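Local coordinates for protein 6-carboxyhexanoate--coa ligase (Bacillus subtilis, PDB 5FLG) that belongs to the 6-carboxyhexanoate--CoA ligase family and binds phosphoaminophosphonic acid-adenylate ester, magnesium ions and pimelic acid, at residues 120-128 with 136-146; 182-192 with 228-236. All blocks are in the same frame, centred on the assembly; numbering follows the deposited sequence.

Both interactions hold the same mixed sheet, in which strands 127-130 and 227-232 are neighbours, and both touch the phosphoaminophosphonic acid-adenylate ester. Interaction 1 is partly buried: strand 127-130 and the loop before it meet a loop with little regular structure, joined by backbone bonds and by charged side chains that grip backbone atoms, with exposed residues such as Asp122 and Glu142 at its margin. Interaction 2 is a buried antiparallel strand pair, mostly backbone bonds and apolar side chains, with a single salt bridge at the ligand end. The two join directly: the backbone of Val127 pairs with Arg228 and Phe230, while Ala126 packs on Phe230 and Met137 on Ile232.

Interaction 1 (120-128 with 136-146); sequences WSDVRGAVL and RMDQTKEKGVR. With ANP (phosphoaminophosphonic acid-adenylate ester), chain D.
Arg136 lies extended across Val127, CG2 of the valine sitting over the centre of its guanidinium face. Arg136 NH1 passes Trp120 CD1 at 3.9 Å, the two side chains running in opposite senses, with ring and guanidinium planes 80° apart. Asp138 is gripped side-on: Arg136 NE binds Asp138 OD1 at 2.9 Å and Arg136 NH2 binds Asp138 OD2 at 2.8 Å, while Arg136 NH2 also reaches Lys141 O. With chi1 at 71°, Asp138 CG tucks between its own backbone N and carbonyl carbon, and OD1 takes Leu128 N at 3.1 Å from the opposite face to Arg136 NE. Asp138 OD2 closes an Asx turn onto Thr140 N. Ala126 and Val145 form a lone antiparallel bridge.

At the far end Arg146 bends at chi2 (79°), bringing one guanidinium face over N7 of the phosphoaminophosphonic acid-adenylate ester. Arg146 NH1 donates in its plane to Arg124 O at 2.8 Å and also binds the ligand's O2B. The ligand's O2' donates to Gly125 O at 2.6 Å, so both segments line the pocket. Trp120 touches Val229 of strand 227-232, while Leu128 and Val145 pack against Ile242 of helix 238-247.

Interaction 2 (182-192 with 228-236); sequences VSRHPAVVAEL and RVFFIDGSN. With ANP (phosphoaminophosphonic acid-adenylate ester), chain D.
The Phe230 ring carries Val182 CG1 over the centre of one face, 3.8 Å from the ring centroid and only 4° off its normal, a CH-pi contact from the end of helix 170-184. At its edge, in plane, lies Glu191 OE2, and the carboxylate stands almost perpendicular to the ring. Phe231, on the other side of the sheet with Ala190, Leu192 and Val229, has Val229 CG1 over one face, offset toward the rim; Ala190 O and Leu192 CB meet its edge.

Glu191 runs alongside Phe230, fully extended with CG anti to its backbone N (chi1 169°), which carries the carboxylate past the ring to Arg228. The carboxylate of Glu191 and the guanidinium of Arg228 lie nearly in one plane, and the salt bridge from Arg228 NE to Glu191 OE2 is short, 2.6 Å, though bent to 143° at the hydrogen. Arg228 NH1 then donates to O4' of the phosphoaminophosphonic acid-adenylate ester at 2.9 Å, and its NH2 is held by Tyr204. Glu191 is thus placed as a second-shell residue and probably helps to fix the rotation of the arginine that meets O4'.

Leu192 and Val229 exchange a pair of backbone bonds, and Phe231 N binds Ala190 O at 2.7 Å. Phe231 O instead takes Val189 N, while Ala187 O receives Asp233 N at 2.8 Å. Beyond the bulge, Val188 CG2 packs on Ile232 CD1 at 3.7 Å. With Val189 and Ala190 both opposite Phe231, this is a classic beta bulge in an antiparallel pair within the mixed sheet, whose Arg228 end borders the ligand pocket.

Interaction 1 (120-128 with 136-146)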
loop_
_atom_site.group_PDB
_atom_site.type_symbol
_atom_site.label_atom_id
_atom_site.label_comp_id
_atom_site.label_asym_id
_atom_site.label_seq_id
_atom_site.Cartn_x
_atom_site.Cartn_y
_atom_site.Cartn_z
ATOM N N TRP A 120 -19.464 -18.835 1.173
ATOM C CA TRP A 120 -18.081 -18.378 1.182
ATOM C C TRP A 120 -17.758 -17.545 -0.074
ATOM O O TRP A 120 -16.601 -17.280 -0.341
ATOM C CB TRP A 120 -17.112 -19.558 1.237
ATOM C CG TRP A 120 -17.267 -20.409 2.455
ATOM C CD1 TRP A 120 -17.630 -19.996 3.694
ATOM C CD2 TRP A 120 -16.955 -21.803 2.568
ATOM N NE1 TRP A 120 -17.557 -21.053 4.588
ATOM C CE2 TRP A 120 -17.198 -22.181 3.908
ATOM C CE3 TRP A 120 -16.516 -22.767 1.666
ATOM C CZ2 TRP A 120 -16.953 -23.466 4.378
ATOM C CZ3 TRP A 120 -16.343 -24.051 2.110
ATOM C CH2 TRP A 120 -16.517 -24.384 3.464
ATOM N N SER A 121 -18.769 -17.241 -0.876
ATOM C CA SER A 121 -18.586 -16.444 -2.100
ATOM C C SER A 121 -17.803 -15.175 -1.859
ATOM O O SER A 121 -17.088 -14.724 -2.733
ATOM C CB SER A 121 -19.933 -16.038 -2.691
ATOM O OG SER A 121 -20.614 -17.179 -3.163
ATOM N N ASP A 122 -18.047 -14.523 -0.732
ATOM C CA ASP A 122 -17.441 -13.223 -0.501
ATOM C C ASP A 122 -16.085 -13.251 0.180
ATOM O O ASP A 122 -15.471 -12.212 0.379
ATOM C CB ASP A 122 -18.409 -12.302 0.247
ATOM C CG ASP A 122 -19.584 -11.865 -0.633
ATOM O OD1 ASP A 122 -19.505 -12.048 -1.868
ATOM O OD2 ASP A 122 -20.613 -11.426 -0.084
ATOM N N VAL A 123 -15.598 -14.441 0.503
ATOM C CA VAL A 123 -14.329 -14.560 1.151
ATOM C C VAL A 123 -13.229 -14.204 0.161
ATOM O O VAL A 123 -13.274 -14.612 -0.976
ATOM C CB VAL A 123 -14.102 -15.994 1.674
ATOM C CG1 VAL A 123 -12.647 -16.166 2.057
ATOM C CG2 VAL A 123 -15.044 -16.281 2.849
ATOM N N ARG A 124 -12.317 -13.347 0.604
ATOM C CA ARG A 124 -11.336 -12.678 -0.232
ATOM C C ARG A 124 -10.060 -13.492 -0.422
ATOM O O ARG A 124 -9.258 -13.241 -1.331
ATOM C CB ARG A 124 -10.980 -11.347 0.426
ATOM C CG ARG A 124 -12.158 -10.388 0.480
ATOM C CD ARG A 124 -12.061 -9.478 1.694
ATOM N NE ARG A 124 -12.950 -8.321 1.588
ATOM C CZ ARG A 124 -14.279 -8.369 1.704
ATOM N NH1 ARG A 124 -14.908 -9.525 1.916
ATOM N NH2 ARG A 124 -14.988 -7.255 1.569
ATOM N N GLY A 125 -9.858 -14.461 0.466
ATOM C CA GLY A 125 -8.785 -15.421 0.294
ATOM C C GLY A 125 -9.398 -16.795 0.212
ATOM O O GLY A 125 -10.387 -17.007 -0.508
ATOM N N ALA A 126 -8.779 -17.736 0.927
ATOM C CA ALA A 126 -9.155 -19.122 0.850
ATOM C C ALA A 126 -9.755 -19.546 2.178
ATOM O O ALA A 126 -9.459 -18.963 3.218
ATOM C CB ALA A 126 -7.941 -19.995 0.553
ATOM N N VAL A 127 -10.637 -20.523 2.087
ATOM C CA VAL A 127 -11.209 -21.168 3.235
ATOM C C VAL A 127 -10.426 -22.429 3.503
ATOM O O VAL A 127 -10.076 -23.141 2.571
ATOM C CB VAL A 127 -12.670 -21.536 2.932
ATOM C CG1 VAL A 127 -13.239 -22.415 4.049
ATOM C CG2 VAL A 127 -13.492 -20.260 2.743
ATOM N N LEU A 128 -10.217 -22.738 4.779
ATOM C CA LEU A 128 -9.558 -23.965 5.180
ATOM C C LEU A 128 -10.571 -24.907 5.808
ATOM O O LEU A 128 -11.254 -24.540 6.774
ATOM C CB LEU A 128 -8.452 -23.668 6.208
ATOM C CG LEU A 128 -7.031 -23.328 5.748
ATOM C CD1 LEU A 128 -7.008 -22.224 4.712
ATOM C CD2 LEU A 128 -6.152 -22.955 6.931
ATOM N N ARG A 136 -15.188 -25.783 8.670
ATOM C CA ARG A 136 -14.218 -24.740 8.425
ATOM C C ARG A 136 -13.322 -24.581 9.634
ATOM O O ARG A 136 -13.767 -24.612 10.759
ATOM C CB ARG A 136 -14.897 -23.420 8.112
ATOM C CG ARG A 136 -13.919 -22.287 7.845
ATOM C CD ARG A 136 -14.611 -21.079 7.217
ATOM N NE ARG A 136 -13.623 -20.035 6.958
ATOM C CZ ARG A 136 -13.897 -18.815 6.502
ATOM N NH1 ARG A 136 -15.137 -18.456 6.273
ATOM N NH2 ARG A 136 -12.917 -17.940 6.331
ATOM N N MET A 137 -12.056 -24.345 9.382
ATOM C CA MET A 137 -11.030 -24.529 10.382
ATOM C C MET A 137 -10.399 -23.174 10.699
ATOM O O MET A 137 -10.095 -22.872 11.827
ATOM C CB MET A 137 -10.013 -25.512 9.788
ATOM C CG MET A 137 -8.876 -25.959 10.667
ATOM S SD MET A 137 -7.793 -27.014 9.669
ATOM C CE MET A 137 -6.971 -27.942 10.974
ATOM N N ASP A 138 -10.256 -22.307 9.706
ATOM C CA ASP A 138 -9.721 -20.986 9.982
ATOM C C ASP A 138 -10.795 -20.084 10.550
ATOM O O ASP A 138 -11.990 -20.247 10.272
ATOM C CB ASP A 138 -9.149 -20.362 8.716
ATOM C CG ASP A 138 -10.216 -19.953 7.733
ATOM O OD1 ASP A 138 -10.808 -20.843 7.106
ATOM O OD2 ASP A 138 -10.563 -18.754 7.685
ATOM N N GLN A 139 -10.343 -19.042 11.221
ATOM C CA GLN A 139 -11.227 -18.100 11.851
ATOM C C GLN A 139 -11.093 -16.719 11.226
ATOM O O GLN A 139 -11.451 -15.734 11.841
ATOM C CB GLN A 139 -10.930 -18.059 13.335
ATOM C CG GLN A 139 -11.180 -19.406 14.011
ATOM C CD GLN A 139 -10.583 -19.490 15.405
ATOM O OE1 GLN A 139 -10.726 -18.569 16.206
ATOM N NE2 GLN A 139 -9.890 -20.590 15.696
ATOM N N THR A 140 -10.792 -16.662 9.935
ATOM C CA THR A 140 -10.636 -15.364 9.266
ATOM C C THR A 140 -11.922 -14.779 8.682
ATOM O O THR A 140 -11.878 -13.733 8.061
ATOM C CB THR A 140 -9.636 -15.466 8.094
ATOM O OG1 THR A 140 -10.171 -16.315 7.061
ATOM C CG2 THR A 140 -8.333 -16.015 8.588
ATOM N N LYS A 141 -13.019 -15.526 8.714
ATOM C CA LYS A 141 -14.288 -15.021 8.206
ATOM C C LYS A 141 -14.158 -14.521 6.761
ATOM O O LYS A 141 -13.696 -15.277 5.909
ATOM C CB LYS A 141 -14.813 -13.912 9.123
ATOM C CG LYS A 141 -14.845 -14.286 10.590
ATOM C CD LYS A 141 -15.649 -13.270 11.383
ATOM C CE LYS A 141 -16.062 -13.811 12.747
ATOM N NZ LYS A 141 -17.200 -13.031 13.313
ATOM N N GLU A 142 -14.599 -13.290 6.460
ATOM C CA GLU A 142 -14.667 -12.830 5.060
ATOM C C GLU A 142 -13.291 -12.555 4.521
ATOM O O GLU A 142 -13.129 -12.227 3.339
ATOM C CB GLU A 142 -15.513 -11.548 4.878
ATOM C CG GLU A 142 -17.023 -11.734 5.055
ATOM C CD GLU A 142 -17.590 -12.939 4.315
ATOM O OE1 GLU A 142 -17.804 -12.858 3.076
ATOM O OE2 GLU A 142 -17.946 -13.926 4.993
ATOM N N LYS A 143 -12.310 -12.496 5.407
ATOM C CA LYS A 143 -11.003 -12.085 4.956
ATOM C C LYS A 143 -10.355 -13.294 4.255
ATOM O O LYS A 143 -9.899 -13.200 3.129
ATOM C CB LYS A 143 -10.180 -11.574 6.126
ATOM C CG LYS A 143 -8.715 -11.414 5.786
ATOM C CD LYS A 143 -7.989 -10.509 6.767
ATOM C CE LYS A 143 -6.512 -10.442 6.406
ATOM N NZ LYS A 143 -5.885 -9.156 6.811
ATOM N N GLY A 144 -10.550 -14.469 4.830
ATOM C CA GLY A 144 -9.969 -15.669 4.308
ATOM C C GLY A 144 -8.483 -15.692 4.533
ATOM O O GLY A 144 -7.943 -14.818 5.186
ATOM N N VAL A 145 -7.845 -16.781 4.122
ATOM C CA VAL A 145 -6.419 -16.913 4.282
ATOM C C VAL A 145 -5.817 -16.594 2.941
ATOM O O VAL A 145 -6.189 -17.191 1.936
ATOM C CB VAL A 145 -6.029 -18.354 4.699
ATOM C CG1 VAL A 145 -4.523 -18.548 4.640
ATOM C CG2 VAL A 145 -6.551 -18.664 6.102
ATOM N N ARG A 146 -4.869 -15.670 2.919
ATOM C CA ARG A 146 -4.349 -15.159 1.652
ATOM C C ARG A 146 -2.933 -15.670 1.448
ATOM O O ARG A 146 -2.029 -15.286 2.136
ATOM C CB ARG A 146 -4.373 -13.641 1.611
ATOM C CG ARG A 146 -4.123 -13.076 0.201
ATOM C CD ARG A 146 -5.351 -13.122 -0.725
ATOM N NE ARG A 146 -4.950 -12.768 -2.099
ATOM C CZ ARG A 146 -5.748 -12.628 -3.161
ATOM N NH1 ARG A 146 -7.055 -12.807 -3.070
ATOM N NH2 ARG A 146 -5.195 -12.394 -4.362
HETATM P PG ANP D . -7.804 -11.235 -9.523
HETATM O O1G ANP D . -7.436 -9.806 -9.812
HETATM O O2G ANP D . -9.025 -11.677 -10.281
HETATM O O3G ANP D . -6.697 -12.231 -9.643
HETATM P PB ANP D . -8.129 -12.584 -6.896
HETATM O O1B ANP D . -6.751 -13.125 -7.044
HETATM O O2B ANP D . -8.703 -12.132 -5.605
HETATM N N3B ANP D . -8.258 -11.166 -7.876
HETATM P PA ANP D . -8.851 -14.867 -8.491
HETATM O O1A ANP D . -9.879 -15.061 -9.507
HETATM O O2A ANP D . -7.382 -14.870 -8.806
HETATM O O3A ANP D . -9.198 -13.604 -7.556
HETATM O "O5'" ANP D . -9.137 -16.073 -7.400
HETATM C "C5'" ANP D . -10.435 -16.553 -7.193
HETATM C "C4'" ANP D . -10.696 -16.682 -5.691
HETATM O "O4'" ANP D . -9.682 -17.517 -5.117
HETATM C "C3'" ANP D . -10.617 -15.341 -4.978
HETATM O "O3'" ANP D . -11.895 -14.724 -4.881
HETATM C "C2'" ANP D . -10.147 -15.726 -3.606
HETATM O "O2'" ANP D . -11.263 -16.216 -2.861
HETATM C "C1'" ANP D . -9.232 -16.877 -3.917
HETATM N N9 ANP D . -7.858 -16.371 -4.019
HETATM C C8 ANP D . -7.292 -15.643 -5.046
HETATM N N7 ANP D . -5.976 -15.440 -4.801
HETATM C C5 ANP D . -5.710 -16.008 -3.585
HETATM C C6 ANP D . -4.552 -16.138 -2.686
HETATM N N6 ANP D . -3.363 -15.604 -2.982
HETATM N N1 ANP D . -4.698 -16.822 -1.529
HETATM C C2 ANP D . -5.879 -17.342 -1.178
HETATM N N3 ANP D . -6.974 -17.338 -1.956
HETATM C C4 ANP D . -6.958 -16.596 -3.089
HETATM O O HOH W 1 -18.682 -14.845 1.935
#

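Interaction 2 (182-192 with 228-236)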
loop_
_atom_site.group_PDB
_atom_site.type_symbol
_atom_site.label_atom_id
_atom_site.label_comp_id
_atom_site.label_asym_id
_atom_site.label_seq_id
_atom_site.Cartn_x
_atom_site.Cartn_y
_atom_site.Cartn_z
ATOM N N VAL A 182 0.690 -24.312 -2.396
ATOM C CA VAL A 182 -0.270 -24.820 -1.456
ATOM C C VAL A 182 -0.165 -26.344 -1.364
ATOM O O VAL A 182 -0.189 -26.906 -0.278
ATOM C CB VAL A 182 -1.685 -24.374 -1.828
ATOM C CG1 VAL A 182 -2.721 -25.109 -0.997
ATOM C CG2 VAL A 182 -1.827 -22.874 -1.607
ATOM N N SER A 183 -0.058 -27.006 -2.507
ATOM C CA SER A 183 -0.077 -28.463 -2.528
ATOM C C SER A 183 1.135 -29.091 -1.834
ATOM O O SER A 183 1.080 -30.236 -1.384
ATOM C CB SER A 183 -0.132 -28.939 -3.947
ATOM O OG SER A 183 -0.302 -30.334 -4.007
ATOM N N ARG A 184 2.257 -28.386 -1.904
ATOM C CA ARG A 184 3.481 -28.775 -1.224
ATOM C C ARG A 184 3.270 -28.907 0.301
ATOM O O ARG A 184 3.949 -29.661 0.979
ATOM C CB ARG A 184 4.529 -27.710 -1.509
ATOM C CG ARG A 184 5.890 -27.980 -0.902
ATOM C CD ARG A 184 6.995 -27.636 -1.894
ATOM N NE ARG A 184 8.323 -27.788 -1.307
ATOM C CZ ARG A 184 8.762 -27.040 -0.306
ATOM N NH1 ARG A 184 7.966 -26.119 0.219
ATOM N NH2 ARG A 184 9.971 -27.236 0.190
ATOM N N HIS A 185 2.413 -28.080 0.862
ATOM C CA HIS A 185 2.237 -28.111 2.296
ATOM C C HIS A 185 1.776 -29.474 2.802
ATOM O O HIS A 185 0.795 -30.012 2.347
ATOM C CB HIS A 185 1.275 -27.032 2.731
ATOM C CG HIS A 185 1.307 -26.774 4.197
ATOM N ND1 HIS A 185 0.849 -27.694 5.120
ATOM C CD2 HIS A 185 1.814 -25.743 4.909
ATOM C CE1 HIS A 185 1.046 -27.229 6.341
ATOM N NE2 HIS A 185 1.599 -26.031 6.241
ATOM N N PRO A 186 2.520 -30.062 3.734
ATOM C CA PRO A 186 2.143 -31.448 4.108
ATOM C C PRO A 186 0.725 -31.628 4.682
ATOM O O PRO A 186 0.136 -32.680 4.510
ATOM C CB PRO A 186 3.209 -31.871 5.136
ATOM C CG PRO A 186 3.977 -30.656 5.505
ATOM C CD PRO A 186 3.621 -29.511 4.543
ATOM N N ALA A 187 0.088 -30.582 5.179
ATOM C CA ALA A 187 -1.280 -30.766 5.706
ATOM C C ALA A 187 -2.402 -30.629 4.656
ATOM O O ALA A 187 -3.559 -31.012 4.908
ATOM C CB ALA A 187 -1.513 -29.824 6.875
ATOM N N VAL A 188 -2.072 -30.124 3.464
ATOM C CA VAL A 188 -3.090 -29.935 2.444
ATOM C C VAL A 188 -3.286 -31.144 1.558
ATOM O O VAL A 188 -2.395 -31.531 0.777
ATOM C CB VAL A 188 -2.781 -28.701 1.524
ATOM C CG1 VAL A 188 -3.896 -28.527 0.505
ATOM C CG2 VAL A 188 -2.625 -27.442 2.332
ATOM N N VAL A 189 -4.500 -31.676 1.555
ATOM C CA VAL A 189 -4.818 -32.868 0.787
ATOM C C VAL A 189 -5.296 -32.461 -0.615
ATOM O O VAL A 189 -5.089 -33.160 -1.578
ATOM C CB VAL A 189 -5.929 -33.659 1.497
ATOM C CG1 VAL A 189 -6.449 -34.798 0.622
ATOM C CG2 VAL A 189 -5.420 -34.203 2.832
ATOM N N ALA A 190 -6.028 -31.372 -0.700
ATOM C CA ALA A 190 -6.577 -30.963 -1.987
ATOM C C ALA A 190 -7.102 -29.543 -1.970
ATOM O O ALA A 190 -7.395 -28.972 -0.901
ATOM C CB ALA A 190 -7.668 -31.925 -2.400
ATOM N N GLU A 191 -7.163 -28.948 -3.173
ATOM C CA GLU A 191 -7.625 -27.571 -3.340
ATOM C C GLU A 191 -8.707 -27.579 -4.423
ATOM O O GLU A 191 -8.656 -28.371 -5.346
ATOM C CB GLU A 191 -6.490 -26.623 -3.719
ATOM C CG GLU A 191 -7.006 -25.238 -4.154
ATOM C CD GLU A 191 -5.934 -24.284 -4.732
ATOM O OE1 GLU A 191 -4.769 -24.691 -4.988
ATOM O OE2 GLU A 191 -6.284 -23.096 -4.973
ATOM N N LEU A 192 -9.793 -26.860 -4.164
ATOM C CA LEU A 192 -10.821 -26.648 -5.139
ATOM C C LEU A 192 -10.908 -25.156 -5.427
ATOM O O LEU A 192 -10.958 -24.343 -4.506
ATOM C CB LEU A 192 -12.130 -27.157 -4.582
ATOM C CG LEU A 192 -13.403 -26.845 -5.348
ATOM C CD1 LEU A 192 -13.478 -27.592 -6.678
ATOM C CD2 LEU A 192 -14.569 -27.190 -4.452
ATOM N N ARG A 228 -12.350 -20.813 -3.392
ATOM C CA ARG A 228 -11.029 -21.268 -3.105
ATOM C C ARG A 228 -11.119 -21.980 -1.740
ATOM O O ARG A 228 -11.198 -21.333 -0.709
ATOM C CB ARG A 228 -10.070 -20.078 -3.041
ATOM C CG ARG A 228 -8.626 -20.399 -3.381
ATOM C CD ARG A 228 -8.533 -20.702 -4.844
ATOM N NE ARG A 228 -7.194 -20.692 -5.428
ATOM C CZ ARG A 228 -6.788 -19.827 -6.348
ATOM N NH1 ARG A 228 -7.447 -18.677 -6.542
ATOM N NH2 ARG A 228 -5.745 -20.120 -7.093
ATOM N N VAL A 229 -11.036 -23.292 -1.759
ATOM C CA VAL A 229 -11.075 -24.098 -0.528
ATOM C C VAL A 229 -9.872 -25.026 -0.501
ATOM O O VAL A 229 -9.593 -25.719 -1.498
ATOM C CB VAL A 229 -12.343 -24.981 -0.480
ATOM C CG1 VAL A 229 -12.389 -25.783 0.810
ATOM C CG2 VAL A 229 -13.589 -24.117 -0.584
ATOM N N PHE A 230 -9.246 -25.127 0.684
ATOM C CA PHE A 230 -8.154 -26.049 0.903
ATOM C C PHE A 230 -8.645 -27.101 1.886
ATOM O O PHE A 230 -8.981 -26.770 3.009
ATOM C CB PHE A 230 -6.936 -25.344 1.541
ATOM C CG PHE A 230 -6.380 -24.200 0.739
ATOM C CD1 PHE A 230 -6.585 -24.126 -0.627
ATOM C CD2 PHE A 230 -5.562 -23.265 1.332
ATOM C CE1 PHE A 230 -6.094 -23.049 -1.351
ATOM C CE2 PHE A 230 -5.021 -22.211 0.595
ATOM C CZ PHE A 230 -5.305 -22.106 -0.757
ATOM N N PHE A 231 -8.606 -28.351 1.477
ATOM C CA PHE A 231 -9.027 -29.432 2.326
ATOM C C PHE A 231 -7.839 -29.889 3.153
ATOM O O PHE A 231 -6.797 -30.283 2.606
ATOM C CB PHE A 231 -9.573 -30.558 1.463
ATOM C CG PHE A 231 -10.876 -30.223 0.779
ATOM C CD1 PHE A 231 -12.082 -30.451 1.410
ATOM C CD2 PHE A 231 -10.890 -29.646 -0.495
ATOM C CE1 PHE A 231 -13.275 -30.143 0.785
ATOM C CE2 PHE A 231 -12.077 -29.307 -1.118
ATOM C CZ PHE A 231 -13.274 -29.552 -0.476
ATOM N N ILE A 232 -7.940 -29.677 4.459
ATOM C CA ILE A 232 -6.812 -29.851 5.383
ATOM C C ILE A 232 -6.904 -31.120 6.239
ATOM O O ILE A 232 -7.958 -31.444 6.794
ATOM C CB ILE A 232 -6.733 -28.682 6.377
ATOM C CG1 ILE A 232 -6.666 -27.365 5.626
ATOM C CG2 ILE A 232 -5.557 -28.851 7.328
ATOM C CD1 ILE A 232 -5.402 -27.163 4.819
ATOM N N ASP A 233 -5.789 -31.833 6.314
ATOM C CA ASP A 233 -5.641 -32.998 7.160
ATOM C C ASP A 233 -4.411 -32.818 8.035
ATOM O O ASP A 233 -3.294 -33.135 7.619
ATOM C CB ASP A 233 -5.444 -34.248 6.315
ATOM C CG ASP A 233 -4.991 -35.452 7.154
ATOM O OD1 ASP A 233 -4.802 -35.295 8.383
ATOM O OD2 ASP A 233 -4.825 -36.550 6.587
ATOM N N GLY A 234 -4.610 -32.314 9.241
ATOM C CA GLY A 234 -3.493 -32.025 10.112
ATOM C C GLY A 234 -3.929 -31.963 11.562
ATOM O O GLY A 234 -5.071 -31.593 11.853
ATOM N N SER A 235 -3.024 -32.358 12.463
ATOM C CA SER A 235 -3.282 -32.306 13.903
ATOM C C SER A 235 -2.902 -30.946 14.428
ATOM O O SER A 235 -3.270 -30.582 15.543
ATOM C CB SER A 235 -2.450 -33.344 14.665
ATOM O OG SER A 235 -2.760 -34.662 14.260
ATOM N N ASN A 236 -2.026 -30.258 13.708
ATOM C CA ASN A 236 -1.337 -29.138 14.312
ATOM C C ASN A 236 -2.268 -27.947 14.394
ATOM O O ASN A 236 -3.390 -27.971 13.887
ATOM C CB ASN A 236 -0.069 -28.787 13.538
ATOM C CG ASN A 236 0.976 -29.886 13.607
ATOM O OD1 ASN A 236 1.107 -30.577 14.621
ATOM N ND2 ASN A 236 1.721 -30.062 12.524
HETATM P PG ANP D . -7.804 -11.235 -9.523
HETATM O O1G ANP D . -7.436 -9.806 -9.812
HETATM O O2G ANP D . -9.025 -11.677 -10.281
HETATM O O3G ANP D . -6.697 -12.231 -9.643
HETATM P PB ANP D . -8.129 -12.584 -6.896
HETATM O O1B ANP D . -6.751 -13.125 -7.044
HETATM O O2B ANP D . -8.703 -12.132 -5.605
HETATM N N3B ANP D . -8.258 -11.166 -7.876
HETATM P PA ANP D . -8.851 -14.867 -8.491
HETATM O O1A ANP D . -9.879 -15.061 -9.507
HETATM O O2A ANP D . -7.382 -14.870 -8.806
HETATM O O3A ANP D . -9.198 -13.604 -7.556
HETATM O "O5'" ANP D . -9.137 -16.073 -7.400
HETATM C "C5'" ANP D . -10.435 -16.553 -7.193
HETATM C "C4'" ANP D . -10.696 -16.682 -5.691
HETATM O "O4'" ANP D . -9.682 -17.517 -5.117
HETATM C "C3'" ANP D . -10.617 -15.341 -4.978
HETATM O "O3'" ANP D . -11.895 -14.724 -4.881
HETATM C "C2'" ANP D . -10.147 -15.726 -3.606
HETATM O "O2'" ANP D . -11.263 -16.216 -2.861
HETATM C "C1'" ANP D . -9.232 -16.877 -3.917
HETATM N N9 ANP D . -7.858 -16.371 -4.019
HETATM C C8 ANP D . -7.292 -15.643 -5.046
HETATM N N7 ANP D . -5.976 -15.440 -4.801
HETATM C C5 ANP D . -5.710 -16.008 -3.585
HETATM C C6 ANP D . -4.552 -16.138 -2.686
HETATM N N6 ANP D . -3.363 -15.604 -2.982
HETATM N N1 ANP D . -4.698 -16.822 -1.529
HETATM C C2 ANP D . -5.879 -17.342 -1.178
HETATM N N3 ANP D . -6.974 -17.338 -1.956
HETATM C C4 ANP D . -6.958 -16.596 -3.089
#